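Local atomic coordinates of beta-galactosidase (Trichoderma reesei, PDB entry 3OGR), a protein that probably hydrolyses terminal non-reducing beta-D-galactose residues from beta-D-galactosides, as a member of glycoside hydrolase family 35. Residues 46-51 with 119-124; 73-78 with 109-114. One frame throughout, in Å; residues are numbered along the deposited sequence.

Contact 1: residues 46-51 with 119-124. With GAL (beta-D-galactopyranose), chain E.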
ATOM      1  N   GLU A  46       1.170  -5.662  -3.231  1.00  5.04           N
ATOM      2  CA  GLU A  46       0.079  -5.472  -2.291  1.00  5.15           C
ATOM      3  C   GLU A  46      -0.718  -4.175  -2.590  1.00  5.99           C
ATOM      4  O   GLU A  46      -0.101  -3.116  -2.758  1.00  5.90           O
ATOM      5  CB  GLU A  46       0.650  -5.398  -0.856  1.00  5.82           C
ATOM      6  CG  GLU A  46      -0.481  -5.457   0.224  1.00  4.99           C
ATOM      7  CD  GLU A  46      -0.913  -6.856   0.651  1.00  6.87           C
ATOM      8  OE1 GLU A  46      -0.297  -7.846   0.165  1.00  7.39           O
ATOM      9  OE2 GLU A  46      -1.771  -6.944   1.557  1.00  6.11           O
ATOM     10  N   VAL A  47      -2.036  -4.290  -2.568  1.00  4.87           N
ATOM     11  CA  VAL A  47      -2.988  -3.195  -2.807  1.00  6.04           C
ATOM     12  C   VAL A  47      -4.142  -3.457  -1.875  1.00  5.60           C
ATOM     13  O   VAL A  47      -4.635  -4.583  -1.835  1.00  7.01           O
ATOM     14  CB  VAL A  47      -3.500  -3.135  -4.238  1.00  5.97           C
ATOM     15  CG1 VAL A  47      -4.593  -2.007  -4.435  1.00  8.39           C
ATOM     16  CG2 VAL A  47      -2.308  -2.918  -5.225  1.00  6.02           C
ATOM     17  N   HIS A  48      -4.620  -2.437  -1.180  1.00  7.14           N
ATOM     18  CA  HIS A  48      -5.751  -2.637  -0.246  1.00  6.22           C
ATOM     19  C   HIS A  48      -6.976  -1.861  -0.792  1.00  7.33           C
ATOM     20  O   HIS A  48      -6.974  -0.628  -0.749  1.00  7.07           O
ATOM     21  CB  HIS A  48      -5.401  -2.145   1.163  1.00  6.32           C
ATOM     22  CG  HIS A  48      -4.286  -2.935   1.774  1.00  5.52           C
ATOM     23  ND1 HIS A  48      -3.562  -2.515   2.885  1.00  6.25           N
ATOM     24  CD2 HIS A  48      -3.777  -4.144   1.418  1.00  6.63           C
ATOM     25  CE1 HIS A  48      -2.645  -3.435   3.163  1.00  5.59           C
ATOM     26  NE2 HIS A  48      -2.771  -4.439   2.302  1.00  6.05           N
ATOM     27  N   PRO A  49      -7.987  -2.589  -1.272  1.00  7.84           N
ATOM     28  CA  PRO A  49      -9.123  -1.891  -1.946  1.00  6.85           C
ATOM     29  C   PRO A  49      -9.778  -0.874  -1.011  1.00  7.94           C
ATOM     30  O   PRO A  49     -10.211   0.168  -1.476  1.00  7.53           O
ATOM     31  CB  PRO A  49     -10.089  -3.009  -2.343  1.00  9.09           C
ATOM     32  CG  PRO A  49      -9.628  -4.261  -1.553  1.00 13.10           C
ATOM     33  CD  PRO A  49      -8.080  -4.081  -1.282  1.00  8.70           C
ATOM     34  N   PHE A  50      -9.779  -1.140   0.318  1.00  6.44           N
ATOM     35  CA  PHE A  50     -10.493  -0.214   1.205  1.00  7.84           C
ATOM     36  C   PHE A  50      -9.769   1.083   1.450  1.00  7.29           C
ATOM     37  O   PHE A  50     -10.338   2.029   2.023  1.00  7.35           O
ATOM     38  CB  PHE A  50     -10.817  -0.905   2.538  1.00  9.01           C
ATOM     39  CG  PHE A  50      -9.580  -1.494   3.183  1.00  7.54           C
ATOM     40  CD1 PHE A  50      -8.745  -0.646   3.988  1.00  6.83           C
ATOM     41  CD2 PHE A  50      -9.205  -2.850   2.994  1.00  7.59           C
ATOM     42  CE1 PHE A  50      -7.547  -1.160   4.595  1.00  7.87           C
ATOM     43  CE2 PHE A  50      -8.042  -3.358   3.614  1.00  8.23           C
ATOM     44  CZ  PHE A  50      -7.201  -2.501   4.419  1.00  7.38           C
ATOM     45  N   ARG A  51      -8.536   1.160   0.990  1.00  6.59           N
ATOM     46  CA  ARG A  51      -7.748   2.396   1.113  1.00  7.18           C
ATOM     47  C   ARG A  51      -7.829   3.261  -0.154  1.00  7.47           C
ATOM     48  O   ARG A  51      -7.205   4.335  -0.205  1.00  7.16           O
ATOM     49  CB  ARG A  51      -6.286   2.039   1.421  1.00  6.25           C
ATOM     50  CG  ARG A  51      -6.107   1.807   2.953  1.00  6.41           C
ATOM     51  CD  ARG A  51      -4.742   1.147   3.270  1.00  6.65           C
ATOM     52  NE  ARG A  51      -4.401   1.455   4.688  1.00  6.07           N
ATOM     53  CZ  ARG A  51      -3.789   0.588   5.519  1.00  5.45           C
ATOM     54  NH1 ARG A  51      -3.586  -0.732   5.162  1.00  5.10           N
ATOM     55  NH2 ARG A  51      -3.438   1.001   6.752  1.00  5.90           N
ATOM     56  N   ILE A 119      -6.020  -8.850  10.250  1.00  5.12           N
ATOM     57  CA  ILE A 119      -5.088  -8.467   9.139  1.00  5.48           C
ATOM     58  C   ILE A 119      -3.890  -7.607   9.561  1.00  4.98           C
ATOM     59  O   ILE A 119      -2.919  -7.537   8.840  1.00  6.66           O
ATOM     60  CB  ILE A 119      -5.867  -7.745   7.932  1.00  4.90           C
ATOM     61  CG1 ILE A 119      -6.550  -6.465   8.422  1.00  5.17           C
ATOM     62  CG2 ILE A 119      -6.811  -8.723   7.289  1.00  7.12           C
ATOM     63  CD1 ILE A 119      -6.916  -5.544   7.253  1.00  6.92           C
ATOM     64  N   ASN A 120      -3.979  -7.006  10.738  1.00  5.52           N
ATOM     65  CA  ASN A 120      -2.922  -6.083  11.267  1.00  5.72           C
ATOM     66  C   ASN A 120      -2.944  -4.841  10.359  1.00  5.21           C
ATOM     67  O   ASN A 120      -3.866  -4.027  10.517  1.00  5.56           O
ATOM     68  CB  ASN A 120      -1.529  -6.787  11.390  1.00  5.80           C
ATOM     69  CG  ASN A 120      -0.663  -6.159  12.434  1.00  7.08           C
ATOM     70  OD1 ASN A 120      -1.047  -6.131  13.632  1.00  7.46           O
ATOM     71  ND2 ASN A 120       0.513  -5.581  11.990  1.00  8.18           N
ATOM     72  N   ALA A 121      -1.971  -4.680   9.424  1.00  4.94           N
ATOM     73  CA  ALA A 121      -2.149  -3.752   8.278  1.00  5.23           C
ATOM     74  C   ALA A 121      -2.117  -2.289   8.605  1.00  5.36           C
ATOM     75  O   ALA A 121      -2.389  -1.422   7.758  1.00  5.89           O
ATOM     76  CB  ALA A 121      -3.433  -4.059   7.446  1.00  6.37           C
ATOM     77  N   GLU A 122      -1.722  -1.975   9.829  1.00  5.28           N
ATOM     78  CA  GLU A 122      -1.785  -0.564  10.333  1.00  6.35           C
ATOM     79  C   GLU A 122      -3.196   0.034  10.181  1.00  5.58           C
ATOM     80  O   GLU A 122      -3.362   1.232  10.020  1.00  6.71           O
ATOM     81  CB  GLU A 122      -0.736   0.343   9.651  1.00  5.62           C
ATOM     82  CG  GLU A 122       0.702  -0.080  10.138  1.00  7.23           C
ATOM     83  CD  GLU A 122       1.223  -1.370   9.540  1.00  8.01           C
ATOM     84  OE1 GLU A 122       1.273  -1.479   8.271  1.00  7.69           O
ATOM     85  OE2 GLU A 122       1.654  -2.288  10.334  1.00  8.59           O
ATOM     86  N   VAL A 123      -4.196  -0.838  10.300  1.00  6.15           N
ATOM     87  CA  VAL A 123      -5.602  -0.335  10.335  1.00  5.83           C
ATOM     88  C   VAL A 123      -6.144  -0.429  11.761  1.00  6.07           C
ATOM     89  O   VAL A 123      -5.624  -1.202  12.596  1.00  5.77           O
ATOM     90  CB  VAL A 123      -6.555  -1.124   9.346  1.00  5.69           C
ATOM     91  CG1 VAL A 123      -6.076  -1.034   7.916  1.00  7.73           C
ATOM     92  CG2 VAL A 123      -6.870  -2.546   9.808  1.00  8.28           C
ATOM     93  N   SER A 124      -7.205   0.327  12.005  1.00  5.14           N
ATOM     94  CA  SER A 124      -7.824   0.358  13.361  1.00  5.15           C
ATOM     95  C   SER A 124      -8.215  -1.060  13.741  1.00  6.16           C
ATOM     96  O   SER A 124      -8.864  -1.782  12.935  1.00  6.58           O
ATOM     97  CB  SER A 124      -9.082   1.235  13.338  1.00  6.35           C
ATOM     98  OG  SER A 124      -9.560   1.376  14.673  1.00  7.32           O
TER
HETATM   99  C1  GAL E1024       3.527  -7.315   8.546  1.00 10.08           C
HETATM  100  C2  GAL E1024       1.978  -7.458   8.716  1.00  6.81           C
HETATM  101  C3  GAL E1024       1.258  -6.442   7.852  1.00  5.84           C
HETATM  102  C4  GAL E1024       1.772  -5.029   8.158  1.00  6.90           C
HETATM  103  C5  GAL E1024       3.288  -5.029   7.986  1.00  6.68           C
HETATM  104  C6  GAL E1024       3.969  -3.708   8.399  1.00  7.35           C
HETATM  105  O1  GAL E1024       4.249  -7.983   9.579  1.00 14.91           O
HETATM  106  O2  GAL E1024       1.608  -8.764   8.283  1.00  7.66           O
HETATM  107  O3  GAL E1024      -0.136  -6.488   8.121  1.00  6.67           O
HETATM  108  O4  GAL E1024       1.442  -4.751   9.516  1.00  7.98           O
HETATM  109  O5  GAL E1024       3.878  -6.004   8.871  1.00  9.67           O
HETATM  110  O6  GAL E1024       3.523  -2.673   7.524  1.00  8.98           O
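Arg51 reaches across to the backbone of Ala121 and grips one carbonyl oxygen with the end of its guanidinium: NH1 lies 2.9 Å and NH2 2.8 Å from Ala121 O, which sits almost exactly in the guanidinium plane. The approach also lies in the carbonyl plane, so the two N-H groups share a single acceptor in a flat fork. An extended chain from CG to NE (chi2 167°, chi3 157°) carries the group this far.

The polar network continues behind the fork. Arg51 NH1 also donates to His48 ND1 over 2.9 Å, and His48 NE2 in turn donates to Glu46 OE2 at 2.8 Å, on the anti lone pair of that oxygen. With one ring nitrogen accepting and the other donating, both in the ring plane, the imidazole orientation is fixed. Arg51 has further partners in Asn329, bonded to NE, and Tyr342, in a cation-pi contact.

The apolar part centres on Val123. Its CG1 lies over one face of the guanidinium, toward the rim, and meets Phe50 CE1 at 3.6 Å. The side chains of Phe50 and Ile119 approach each other from opposite directions, CZ 4.2 Å from CD1.

The loop held this way presents itself to galactose. Asn120 ND2 donates to O4 of the sugar (2.8 Å) and Ala121 N to O3 (2.9 Å), while the two carboxylate oxygens of Glu122 accept from O6 and O4. Arg51 is thus probably a second-shell residue that helps position the backbone from which Ala121 N binds.

In the fold, the contact lies at the C-terminal ends of barrel strands. Segment 46-51 takes in the end of strand 38-47 and a short 3-10 turn, the loop 119-124 follows strand 110-116, and Tyr76 of the intervening strand 72-76 packs against Ile119 and Ala121.

Contact 2: residues 73-78 with 109-114. With GAL (beta-D-galactopyranose), chain E.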
ATOM      1  N   VAL A  73      -1.781  -9.439  -7.642  1.00  5.48           N
ATOM      2  CA  VAL A  73      -1.946  -8.475  -6.559  1.00  6.50           C
ATOM      3  C   VAL A  73      -2.419  -9.197  -5.336  1.00  5.85           C
ATOM      4  O   VAL A  73      -3.277 -10.117  -5.462  1.00  5.50           O
ATOM      5  CB  VAL A  73      -2.912  -7.330  -6.973  1.00  6.08           C
ATOM      6  CG1 VAL A  73      -3.528  -6.627  -5.747  1.00  7.59           C
ATOM      7  CG2 VAL A  73      -2.146  -6.313  -7.870  1.00  7.04           C
ATOM      8  N   SER A  74      -1.896  -8.780  -4.171  1.00  5.86           N
ATOM      9  CA  SER A  74      -2.323  -9.357  -2.875  1.00  4.91           C
ATOM     10  C   SER A  74      -3.110  -8.316  -2.163  1.00  5.00           C
ATOM     11  O   SER A  74      -2.702  -7.152  -2.159  1.00  6.26           O
ATOM     12  CB  SER A  74      -1.078  -9.800  -2.117  1.00  6.29           C
ATOM     13  OG  SER A  74      -1.386 -10.121  -0.786  1.00  7.31           O
ATOM     14  N   PHE A  75      -4.240  -8.679  -1.548  1.00  5.85           N
ATOM     15  CA  PHE A  75      -5.056  -7.668  -0.888  1.00  5.76           C
ATOM     16  C   PHE A  75      -5.610  -8.184   0.431  1.00  5.75           C
ATOM     17  O   PHE A  75      -5.992  -9.361   0.553  1.00  6.52           O
ATOM     18  CB  PHE A  75      -6.231  -7.214  -1.808  1.00  7.11           C
ATOM     19  CG  PHE A  75      -7.312  -8.258  -2.048  1.00  6.72           C
ATOM     20  CD1 PHE A  75      -7.144  -9.274  -2.967  1.00  7.56           C
ATOM     21  CD2 PHE A  75      -8.513  -8.191  -1.326  1.00  7.97           C
ATOM     22  CE1 PHE A  75      -8.198 -10.207  -3.196  1.00  6.18           C
ATOM     23  CE2 PHE A  75      -9.541  -9.159  -1.507  1.00  9.02           C
ATOM     24  CZ  PHE A  75      -9.364 -10.152  -2.468  1.00  6.45           C
ATOM     25  N   TYR A  76      -5.690  -7.274   1.393  1.00  5.89           N
ATOM     26  CA  TYR A  76      -6.488  -7.476   2.601  1.00  5.36           C
ATOM     27  C   TYR A  76      -7.919  -7.055   2.421  1.00  4.84           C
ATOM     28  O   TYR A  76      -8.266  -6.175   1.560  1.00  6.19           O
ATOM     29  CB  TYR A  76      -5.901  -6.634   3.800  1.00  6.37           C
ATOM     30  CG  TYR A  76      -4.631  -7.185   4.406  1.00  5.62           C
ATOM     31  CD1 TYR A  76      -4.489  -8.564   4.769  1.00  6.77           C
ATOM     32  CD2 TYR A  76      -3.617  -6.278   4.786  1.00  4.70           C
ATOM     33  CE1 TYR A  76      -3.272  -9.008   5.438  1.00  5.86           C
ATOM     34  CE2 TYR A  76      -2.468  -6.709   5.458  1.00  5.12           C
ATOM     35  CZ  TYR A  76      -2.298  -8.065   5.755  1.00  6.18           C
ATOM     36  OH  TYR A  76      -1.153  -8.476   6.377  1.00  7.59           O
ATOM     37  N   VAL A  77      -8.774  -7.629   3.283  1.00  6.02           N
ATOM     38  CA  VAL A  77     -10.125  -7.083   3.500  1.00  4.96           C
ATOM     39  C   VAL A  77     -10.198  -6.647   4.953  1.00  5.73           C
ATOM     40  O   VAL A  77      -9.694  -7.363   5.824  1.00  7.12           O
ATOM     41  CB  VAL A  77     -11.190  -8.131   3.174  1.00  5.55           C
ATOM     42  CG1 VAL A  77     -12.643  -7.513   3.325  1.00  6.98           C
ATOM     43  CG2 VAL A  77     -10.981  -8.568   1.741  1.00  6.47           C
ATOM     44  N   ASP A  78     -10.769  -5.449   5.177  1.00  5.54           N
ATOM     45  CA  ASP A  78     -10.864  -4.901   6.544  1.00  5.66           C
ATOM     46  C   ASP A  78     -12.274  -5.152   7.121  1.00  5.99           C
ATOM     47  O   ASP A  78     -13.253  -4.494   6.748  1.00  7.04           O
ATOM     48  CB  ASP A  78     -10.540  -3.429   6.477  1.00  6.13           C
ATOM     49  CG  ASP A  78     -10.501  -2.754   7.857  1.00  8.34           C
ATOM     50  OD1 ASP A  78     -10.802  -3.342   8.913  1.00  8.57           O
ATOM     51  OD2 ASP A  78     -10.108  -1.525   7.863  1.00  8.56           O
ATOM     52  N   ILE A 109      -4.595  -9.565 -14.245  1.00  6.94           N
ATOM     53  CA  ILE A 109      -3.858  -9.762 -12.972  1.00  8.79           C
ATOM     54  C   ILE A 109      -4.615 -10.818 -12.169  1.00  6.74           C
ATOM     55  O   ILE A 109      -5.871 -10.801 -12.136  1.00  7.43           O
ATOM     56  CB  ILE A 109      -3.851  -8.388 -12.219  1.00  7.42           C
ATOM     57  CG1 ILE A 109      -2.847  -7.436 -12.911  1.00 10.12           C
ATOM     58  CG2 ILE A 109      -3.493  -8.541 -10.655  1.00 11.11           C
ATOM     59  CD1 ILE A 109      -1.380  -7.897 -12.833  1.00 11.49           C
ATOM     60  N   TYR A 110      -3.885 -11.719 -11.511  1.00  5.97           N
ATOM     61  CA  TYR A 110      -4.473 -12.684 -10.589  1.00  6.70           C
ATOM     62  C   TYR A 110      -4.409 -12.131  -9.187  1.00  6.01           C
ATOM     63  O   TYR A 110      -3.680 -11.165  -8.934  1.00  6.19           O
ATOM     64  CB  TYR A 110      -3.777 -14.033 -10.679  1.00  7.34           C
ATOM     65  CG  TYR A 110      -4.044 -14.731 -11.987  1.00  6.90           C
ATOM     66  CD1 TYR A 110      -5.342 -15.117 -12.325  1.00  8.27           C
ATOM     67  CD2 TYR A 110      -2.981 -15.034 -12.840  1.00  8.48           C
ATOM     68  CE1 TYR A 110      -5.595 -15.793 -13.556  1.00  8.89           C
ATOM     69  CE2 TYR A 110      -3.251 -15.735 -14.042  1.00  9.35           C
ATOM     70  CZ  TYR A 110      -4.518 -16.110 -14.340  1.00  8.93           C
ATOM     71  OH  TYR A 110      -4.767 -16.828 -15.536  1.00 13.28           O
ATOM     72  N   LEU A 111      -5.155 -12.731  -8.249  1.00  6.51           N
ATOM     73  CA  LEU A 111      -5.246 -12.177  -6.901  1.00  5.90           C
ATOM     74  C   LEU A 111      -4.958 -13.207  -5.838  1.00  6.03           C
ATOM     75  O   LEU A 111      -5.416 -14.369  -5.870  1.00  6.42           O
ATOM     76  CB  LEU A 111      -6.609 -11.552  -6.609  1.00  6.78           C
ATOM     77  CG  LEU A 111      -7.021 -10.372  -7.517  1.00  6.75           C
ATOM     78  CD1 LEU A 111      -8.447  -9.989  -7.118  1.00  8.07           C
ATOM     79  CD2 LEU A 111      -6.102  -9.160  -7.336  1.00  7.56           C
ATOM     80  N   LEU A 112      -4.278 -12.740  -4.803  1.00  5.81           N
ATOM     81  CA  LEU A 112      -4.119 -13.490  -3.537  1.00  5.81           C
ATOM     82  C   LEU A 112      -5.023 -12.745  -2.538  1.00  6.70           C
ATOM     83  O   LEU A 112      -4.748 -11.541  -2.215  1.00  6.32           O
ATOM     84  CB  LEU A 112      -2.604 -13.431  -3.123  1.00  6.82           C
ATOM     85  CG  LEU A 112      -2.320 -13.648  -1.594  1.00  6.70           C
ATOM     86  CD1 LEU A 112      -2.975 -14.968  -1.049  1.00  8.09           C
ATOM     87  CD2 LEU A 112      -0.811 -13.742  -1.413  1.00  8.93           C
ATOM     88  N   ALA A 113      -6.085 -13.405  -2.066  1.00  5.82           N
ATOM     89  CA  ALA A 113      -7.036 -12.802  -1.143  1.00  5.71           C
ATOM     90  C   ALA A 113      -6.660 -13.083   0.319  1.00  6.26           C
ATOM     91  O   ALA A 113      -6.342 -14.240   0.652  1.00  6.69           O
ATOM     92  CB  ALA A 113      -8.428 -13.427  -1.433  1.00  7.57           C
ATOM     93  N   ARG A 114      -6.587 -12.023   1.141  1.00  6.52           N
ATOM     94  CA  ARG A 114      -6.149 -12.177   2.525  1.00  5.70           C
ATOM     95  C   ARG A 114      -7.194 -11.494   3.420  1.00  6.56           C
ATOM     96  O   ARG A 114      -7.012 -10.338   3.879  1.00  6.97           O
ATOM     97  CB  ARG A 114      -4.721 -11.528   2.722  1.00  5.78           C
ATOM     98  CG  ARG A 114      -3.750 -11.893   1.544  1.00  5.37           C
ATOM     99  CD  ARG A 114      -2.295 -11.737   1.897  1.00  6.23           C
ATOM    100  NE  ARG A 114      -1.949 -10.368   2.219  1.00  7.17           N
ATOM    101  CZ  ARG A 114      -1.031 -10.074   3.139  1.00  6.81           C
ATOM    102  NH1 ARG A 114      -0.439 -11.041   3.925  1.00  6.91           N
ATOM    103  NH2 ARG A 114      -0.645  -8.788   3.296  1.00  6.11           N
TER
HETATM  104  C1  GAL E1024       3.527  -7.315   8.546  1.00 10.08           C
HETATM  105  C2  GAL E1024       1.978  -7.458   8.716  1.00  6.81           C
HETATM  106  C3  GAL E1024       1.258  -6.442   7.852  1.00  5.84           C
HETATM  107  C4  GAL E1024       1.772  -5.029   8.158  1.00  6.90           C
HETATM  108  C5  GAL E1024       3.288  -5.029   7.986  1.00  6.68           C
HETATM  109  C6  GAL E1024       3.969  -3.708   8.399  1.00  7.35           C
HETATM  110  O1  GAL E1024       4.249  -7.983   9.579  1.00 14.91           O
HETATM  111  O2  GAL E1024       1.608  -8.764   8.283  1.00  7.66           O
HETATM  112  O3  GAL E1024      -0.136  -6.488   8.121  1.00  6.67           O
HETATM  113  O4  GAL E1024       1.442  -4.751   9.516  1.00  7.98           O
HETATM  114  O5  GAL E1024       3.878  -6.004   8.871  1.00  9.67           O
HETATM  115  O6  GAL E1024       3.523  -2.673   7.524  1.00  8.98           O
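Tyr76, the last residue of strand 72-76, stacks on Arg114 of the parallel strand 110-116, and the tyrosine can be followed outward from its backbone. CB stands near Arg114 O, but it is CD1 that comes close to this oxygen, at 3.2 Å, the oxygen lying at the ring edge, in its plane. Farther out the ring meets the guanidinium: CE1 sits over the middle of that group, and CZ is 3.0 Å from Arg114 NH2. The two flat groups are stacked, with centres 4.0 Å apart and planes at 19°. A bend at chi3 (-63°) folds the arginine chain back over the ring. At the tip, OH accepts a hydrogen bond from O3 of galactose over 2.8 Å and is also hydrogen-bonded to Asn179 OD1. A leucine here would remove ring and hydroxyl together, and would probably leave the guanidinium without its flat partner and O3 of the sugar and Asn179 without this hydroxyl.

Behind this pair the strands are joined by a regular parallel pattern, from Val73 N bonded to Tyr110 O through Phe75 N bonded to Leu112 O (3.0 Å) to Arg114 N bonded to Phe75 O (2.8 Å). Ser74, Leu112, Tyr76 and Arg114 share one face of the sheet, where Arg114 forms salt bridges with Glu46 and Glu278. Val73, Phe75, Leu111 and Ala113 share the other; there Phe75 CZ meets Ala113 CB at 3.6 Å, and Leu111 CD2 packs beside Val73 CB.

The arrangement is a beta-alpha-beta unit of a TIM barrel. Strands 72-76 and 110-116 are neighbours in the curved sheet, connected through helix 98-107, whose Phe100, Phe101 and Ala104 cover the apolar face; helix 58-67 covers Val73 and Ile109, and helix 144-163 packs on Ala113.

The two contacts lie about 10 Å apart, centre to centre, within the family 35 catalytic barrel. Along the chain the order is 46-51, 73-78, 109-114, 119-124, so contact 1 brackets contact 2. Strands 38-47, 72-76 and 110-116 are consecutive neighbours in one sheet: contact 2 joins the second and third, whereas contact 1 joins the turn that follows the first to the loop beyond the third. Glu46 bridges them, with OE1 2.7 Å from Ser74 OG in a probable hydrogen bond and OE2 2.8 Å from Arg114 NH2 in a salt bridge. Both contacts reach the same galactose: strand-end Tyr76 and loop residues 120-122 bind it from the C-terminal end of the barrel.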